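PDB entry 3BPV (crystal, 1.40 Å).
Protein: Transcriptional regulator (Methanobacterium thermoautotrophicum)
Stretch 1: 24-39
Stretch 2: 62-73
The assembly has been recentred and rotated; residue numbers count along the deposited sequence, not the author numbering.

Stretch 1 (24-39) HLNLTDAQVACLLRIH
Stretch 2 62-73: RTLRRLEESGFI

Two helices of one chain cross here without a single direct hydrogen bond between the stretches, so shape carries most of the contact. Stretch 1 leaves a 3-10 segment at His24-Leu25, passes through Asn26 (phi/psi 59/32) and extended Leu27 and Thr28, and becomes helical from Asp29 to His39. Stretch 2 enters at Arg62 already helical and runs on as a helix toward Gly71. The N-to-C directions differ by 77° (signed crossing angle -77°), with the axes 9.3 Å apart at closest approach. The tightest point of the register is Gln31 CA to Thr63 CA, 5.7 Å; Asn26 CA to Ser70 CA is 7.7 Å and Leu35 CA to Ile73 CA is 7.5 Å.

At this closest point a methyl group fills the gap. Thr63 (chi1 m) points toward stretch 1 and sets its methyl into a hollow lined by Ala30, Gln31 and Cys34: Thr63 CG2 lies 3.6 Å from Ala30 O, 3.7 Å from Gln31 CA and 3.8 Å from Cys34 SG. One turn on, Leu67 (m, t) starts sideways but brings its methyls nearer. CD1 of Leu67 packs 3.5 Å from Gln31 O and 3.8 Å from Cys34 CB, while its CD2 meets Leu27 CD2 at 3.9 Å.

Farther along the first helix, Leu35 (t, p) also turns its end inward, with CD1 3.6 Å from Ile73 CG2 and 4.1 Å from Phe72 CB. Ile38 (m, t) reaches both Ile73 CG2 (4.0 Å) and Leu64 CD2 (4.1 Å) with its CD1. Past the helix the chain turns at Gly71, whose positive phi (79/23) completes a Schellman motif: Phe72 N bonds Leu67 O at 2.9 Å, and Gly71 N bonds Glu68 O at 2.9 Å. Phe72 and Ile73, which follow, point toward stretch 1. Phe72 (chi1 -61°, chi2 -46°) places its ring edge near Leu25 O, 3.7 Å from CE2.

Gln31 (m, t, chi3 74°) folds back on its own stretch: NE2 donates to Asn26 O at 2.9 Å and Thr28 OG1 at 3.2 Å. Thr28 (p) is the N-cap, and its OG1 accepts a weak bond from Gln31 N at 3.4 Å. Gln31 NE2 also lies over one face of the Arg66 guanidinium (m, t, p, chi4 178°), 3.4 Å from Arg66 CZ; facing nitrogens are both donors, making this packing alone. Water supplies polar bridges: water 1 donates to Gln31 OE1 (2.6 Å) and hydrogen-bonds Ser70 OG (2.6 Å), while water 2 links Asn26 ND2 (3.0 Å) with Ser70 OG (2.8 Å).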

# COMPACT_ATOMS: atom_id res chain seq x y z
N HIS A 24 -3.06 -10.92 -17.32
CA HIS A 24 -3.96 -11.59 -18.25
C HIS A 24 -5.33 -11.82 -17.61
O HIS A 24 -6.32 -12.06 -18.30
CB HIS A 24 -3.37 -12.92 -18.74
CG HIS A 24 -3.06 -13.90 -17.64
ND1 HIS A 24 -2.06 -13.68 -16.71
CD2 HIS A 24 -3.60 -15.10 -17.35
CE1 HIS A 24 -2.00 -14.72 -15.89
NE2 HIS A 24 -2.92 -15.59 -16.26
N LEU A 25 -5.39 -11.72 -16.28
CA LEU A 25 -6.64 -11.90 -15.55
C LEU A 25 -7.17 -10.54 -15.11
O LEU A 25 -8.13 -10.45 -14.34
CB LEU A 25 -6.41 -12.78 -14.32
CG LEU A 25 -5.92 -14.20 -14.57
CD1 LEU A 25 -5.66 -14.89 -13.25
CD2 LEU A 25 -6.96 -14.97 -15.38
N ASN A 26 -6.52 -9.49 -15.60
CA ASN A 26 -6.88 -8.11 -15.27
C ASN A 26 -6.80 -7.87 -13.78
O ASN A 26 -7.55 -7.06 -13.22
CB ASN A 26 -8.29 -7.78 -15.78
CG ASN A 26 -8.35 -7.61 -17.28
OD1 ASN A 26 -7.37 -7.19 -17.90
ND2 ASN A 26 -9.49 -7.93 -17.87
N LEU A 27 -5.87 -8.56 -13.13
CA LEU A 27 -5.70 -8.41 -11.70
C LEU A 27 -4.59 -7.45 -11.33
O LEU A 27 -3.60 -7.31 -12.05
CB LEU A 27 -5.44 -9.78 -11.05
CG LEU A 27 -6.63 -10.74 -10.91
CD1 LEU A 27 -6.12 -12.11 -10.49
CD2 LEU A 27 -7.61 -10.18 -9.88
N THR A 28 -4.78 -6.79 -10.20
CA THR A 28 -3.82 -5.85 -9.65
C THR A 28 -3.65 -6.22 -8.19
O THR A 28 -4.46 -6.97 -7.63
CB THR A 28 -4.34 -4.42 -9.70
OG1 THR A 28 -5.61 -4.37 -9.04
CG2 THR A 28 -4.48 -3.95 -11.14
N ASP A 29 -2.62 -5.67 -7.57
CA ASP A 29 -2.33 -5.92 -6.17
C ASP A 29 -3.56 -5.64 -5.30
O ASP A 29 -3.91 -6.44 -4.44
CB ASP A 29 -1.16 -5.03 -5.74
CG ASP A 29 -0.66 -5.34 -4.36
OD1 ASP A 29 -1.47 -5.37 -3.42
OD2 ASP A 29 0.56 -5.54 -4.23
N ALA A 30 -4.20 -4.50 -5.52
CA ALA A 30 -5.36 -4.13 -4.73
C ALA A 30 -6.49 -5.15 -4.85
O ALA A 30 -7.15 -5.49 -3.86
CB ALA A 30 -5.86 -2.74 -5.14
N GLN A 31 -6.73 -5.65 -6.06
CA GLN A 31 -7.78 -6.65 -6.25
C GLN A 31 -7.42 -7.97 -5.58
O GLN A 31 -8.27 -8.62 -4.99
CB GLN A 31 -8.03 -6.90 -7.73
CG GLN A 31 -8.66 -5.76 -8.49
CD GLN A 31 -8.83 -6.12 -9.95
OE1 GLN A 31 -9.70 -6.90 -10.30
NE2 GLN A 31 -7.98 -5.55 -10.80
N VAL A 32 -6.16 -8.38 -5.70
CA VAL A 32 -5.73 -9.62 -5.07
C VAL A 32 -5.92 -9.54 -3.56
O VAL A 32 -6.39 -10.49 -2.94
CB VAL A 32 -4.25 -9.92 -5.39
CG1 VAL A 32 -3.73 -11.04 -4.49
CG2 VAL A 32 -4.11 -10.33 -6.84
N ALA A 33 -5.56 -8.41 -2.96
CA ALA A 33 -5.71 -8.25 -1.52
C ALA A 33 -7.16 -8.42 -1.11
O ALA A 33 -7.46 -9.14 -0.15
CB ALA A 33 -5.20 -6.88 -1.09
N CYS A 34 -8.07 -7.78 -1.84
CA CYS A 34 -9.49 -7.89 -1.54
C CYS A 34 -9.98 -9.32 -1.73
O CYS A 34 -10.72 -9.86 -0.91
CB CYS A 34 -10.31 -6.96 -2.44
SG CYS A 34 -10.23 -5.22 -1.97
N LEU A 35 -9.57 -9.95 -2.83
CA LEU A 35 -9.98 -11.31 -3.12
C LEU A 35 -9.55 -12.26 -2.01
O LEU A 35 -10.35 -13.07 -1.54
CB LEU A 35 -9.40 -11.76 -4.45
CG LEU A 35 -9.91 -13.10 -4.98
CD1 LEU A 35 -11.40 -13.02 -5.24
CD2 LEU A 35 -9.18 -13.44 -6.28
N LEU A 36 -8.30 -12.17 -1.58
CA LEU A 36 -7.82 -13.07 -0.53
C LEU A 36 -8.52 -12.81 0.79
O LEU A 36 -8.79 -13.75 1.55
CB LEU A 36 -6.30 -12.94 -0.35
CG LEU A 36 -5.46 -13.39 -1.55
CD1 LEU A 36 -3.99 -13.19 -1.25
CD2 LEU A 36 -5.76 -14.86 -1.86
N ARG A 37 -8.83 -11.55 1.08
CA ARG A 37 -9.52 -11.23 2.32
C ARG A 37 -10.94 -11.77 2.33
O ARG A 37 -11.42 -12.25 3.36
CB ARG A 37 -9.53 -9.71 2.54
CG ARG A 37 -10.06 -9.29 3.90
CD ARG A 37 -9.07 -9.60 5.01
NE ARG A 37 -9.61 -9.25 6.32
CZ ARG A 37 -10.61 -9.89 6.91
NH1 ARG A 37 -11.17 -10.94 6.31
NH2 ARG A 37 -11.05 -9.50 8.10
N ILE A 38 -11.63 -11.69 1.20
CA ILE A 38 -13.00 -12.19 1.12
C ILE A 38 -12.97 -13.71 1.17
O ILE A 38 -13.85 -14.35 1.75
CB ILE A 38 -13.68 -11.74 -0.19
CG1 ILE A 38 -13.75 -10.21 -0.23
CG2 ILE A 38 -15.09 -12.32 -0.28
CD1 ILE A 38 -14.10 -9.66 -1.59
N HIS A 39 -11.94 -14.28 0.54
CA HIS A 39 -11.74 -15.72 0.49
C HIS A 39 -11.64 -16.32 1.89
O HIS A 39 -12.20 -17.38 2.17
CB HIS A 39 -10.46 -16.03 -0.31
CG HIS A 39 -10.00 -17.45 -0.22
ND1 HIS A 39 -10.76 -18.51 -0.65
CD2 HIS A 39 -8.84 -17.98 0.24
CE1 HIS A 39 -10.08 -19.63 -0.47
NE2 HIS A 39 -8.91 -19.34 0.07
N ARG A 62 -14.17 0.86 -6.42
CA ARG A 62 -13.67 0.61 -7.77
C ARG A 62 -12.94 -0.72 -7.85
O ARG A 62 -13.06 -1.44 -8.83
CB ARG A 62 -12.75 1.75 -8.23
CG ARG A 62 -13.46 3.09 -8.33
CD ARG A 62 -12.63 4.10 -9.12
NE ARG A 62 -12.59 3.75 -10.54
CZ ARG A 62 -13.50 4.12 -11.43
NH1 ARG A 62 -14.53 4.87 -11.08
NH2 ARG A 62 -13.38 3.72 -12.69
N THR A 63 -12.17 -1.05 -6.81
CA THR A 63 -11.45 -2.31 -6.78
C THR A 63 -12.41 -3.50 -6.80
O THR A 63 -12.22 -4.47 -7.54
CB THR A 63 -10.56 -2.38 -5.53
OG1 THR A 63 -9.63 -1.29 -5.56
CG2 THR A 63 -9.80 -3.69 -5.47
N LEU A 64 -13.45 -3.43 -5.97
CA LEU A 64 -14.43 -4.50 -5.90
C LEU A 64 -15.24 -4.59 -7.19
O LEU A 64 -15.59 -5.69 -7.62
CB LEU A 64 -15.35 -4.28 -4.69
CG LEU A 64 -14.65 -4.40 -3.34
CD1 LEU A 64 -15.62 -3.99 -2.25
CD2 LEU A 64 -14.16 -5.83 -3.12
N ARG A 65 -15.53 -3.46 -7.82
CA ARG A 65 -16.29 -3.48 -9.06
C ARG A 65 -15.50 -4.24 -10.12
O ARG A 65 -16.07 -5.03 -10.88
CB ARG A 65 -16.57 -2.05 -9.53
CG ARG A 65 -17.54 -1.96 -10.71
CD ARG A 65 -17.90 -0.52 -11.02
NE ARG A 65 -18.53 0.15 -9.89
CZ ARG A 65 -19.02 1.38 -9.92
NH1 ARG A 65 -18.95 2.10 -11.03
NH2 ARG A 65 -19.57 1.91 -8.84
N ARG A 66 -14.19 -4.03 -10.17
CA ARG A 66 -13.36 -4.73 -11.14
C ARG A 66 -13.36 -6.23 -10.88
O ARG A 66 -13.42 -7.03 -11.81
CB ARG A 66 -11.93 -4.18 -11.09
CG ARG A 66 -11.82 -2.73 -11.54
CD ARG A 66 -10.41 -2.20 -11.43
NE ARG A 66 -9.49 -2.87 -12.34
CZ ARG A 66 -8.20 -2.55 -12.46
NH1 ARG A 66 -7.69 -1.57 -11.74
NH2 ARG A 66 -7.43 -3.22 -13.31
N LEU A 67 -13.32 -6.63 -9.61
CA LEU A 67 -13.33 -8.05 -9.28
C LEU A 67 -14.66 -8.67 -9.68
O LEU A 67 -14.71 -9.80 -10.16
CB LEU A 67 -13.10 -8.28 -7.79
CG LEU A 67 -11.66 -8.18 -7.29
CD1 LEU A 67 -11.66 -8.19 -5.77
CD2 LEU A 67 -10.84 -9.34 -7.85
N GLU A 68 -15.73 -7.91 -9.48
CA GLU A 68 -17.07 -8.37 -9.82
C GLU A 68 -17.24 -8.48 -11.34
O GLU A 68 -17.81 -9.45 -11.84
CB GLU A 68 -18.12 -7.41 -9.25
CG GLU A 68 -19.56 -7.90 -9.35
CD GLU A 68 -20.56 -6.88 -8.85
OE1 GLU A 68 -20.40 -6.40 -7.70
OE2 GLU A 68 -21.50 -6.55 -9.60
N GLU A 69 -16.74 -7.49 -12.06
CA GLU A 69 -16.83 -7.48 -13.52
C GLU A 69 -16.10 -8.69 -14.10
O GLU A 69 -16.54 -9.28 -15.09
CB GLU A 69 -16.23 -6.20 -14.09
CG GLU A 69 -16.31 -6.10 -15.61
CD GLU A 69 -17.73 -5.91 -16.11
OE1 GLU A 69 -18.59 -6.76 -15.81
OE2 GLU A 69 -17.98 -4.91 -16.82
N SER A 70 -14.98 -9.04 -13.49
CA SER A 70 -14.19 -10.18 -13.95
C SER A 70 -14.80 -11.51 -13.50
O SER A 70 -14.34 -12.58 -13.92
CB SER A 70 -12.76 -10.07 -13.42
OG SER A 70 -12.12 -8.92 -13.96
N GLY A 71 -15.83 -11.44 -12.66
CA GLY A 71 -16.50 -12.64 -12.19
C GLY A 71 -15.80 -13.40 -11.07
O GLY A 71 -16.04 -14.59 -10.88
N PHE A 72 -14.93 -12.72 -10.32
CA PHE A 72 -14.21 -13.38 -9.24
C PHE A 72 -14.91 -13.28 -7.90
O PHE A 72 -14.63 -14.05 -6.99
CB PHE A 72 -12.79 -12.82 -9.12
CG PHE A 72 -11.95 -13.02 -10.35
CD1 PHE A 72 -11.93 -14.26 -10.99
CD2 PHE A 72 -11.18 -11.99 -10.86
CE1 PHE A 72 -11.15 -14.45 -12.13
CE2 PHE A 72 -10.40 -12.17 -11.99
CZ PHE A 72 -10.38 -13.41 -12.63
N ILE A 73 -15.81 -12.31 -7.76
CA ILE A 73 -16.56 -12.18 -6.52
C ILE A 73 -17.99 -11.82 -6.84
O ILE A 73 -18.30 -11.36 -7.95
CB ILE A 73 -16.00 -11.08 -5.57
CG1 ILE A 73 -16.19 -9.69 -6.19
CG2 ILE A 73 -14.55 -11.36 -5.23
CD1 ILE A 73 -15.86 -8.53 -5.25
O HOH W 1 -10.14 -8.49 -12.35
O HOH W 2 -12.15 -8.37 -16.66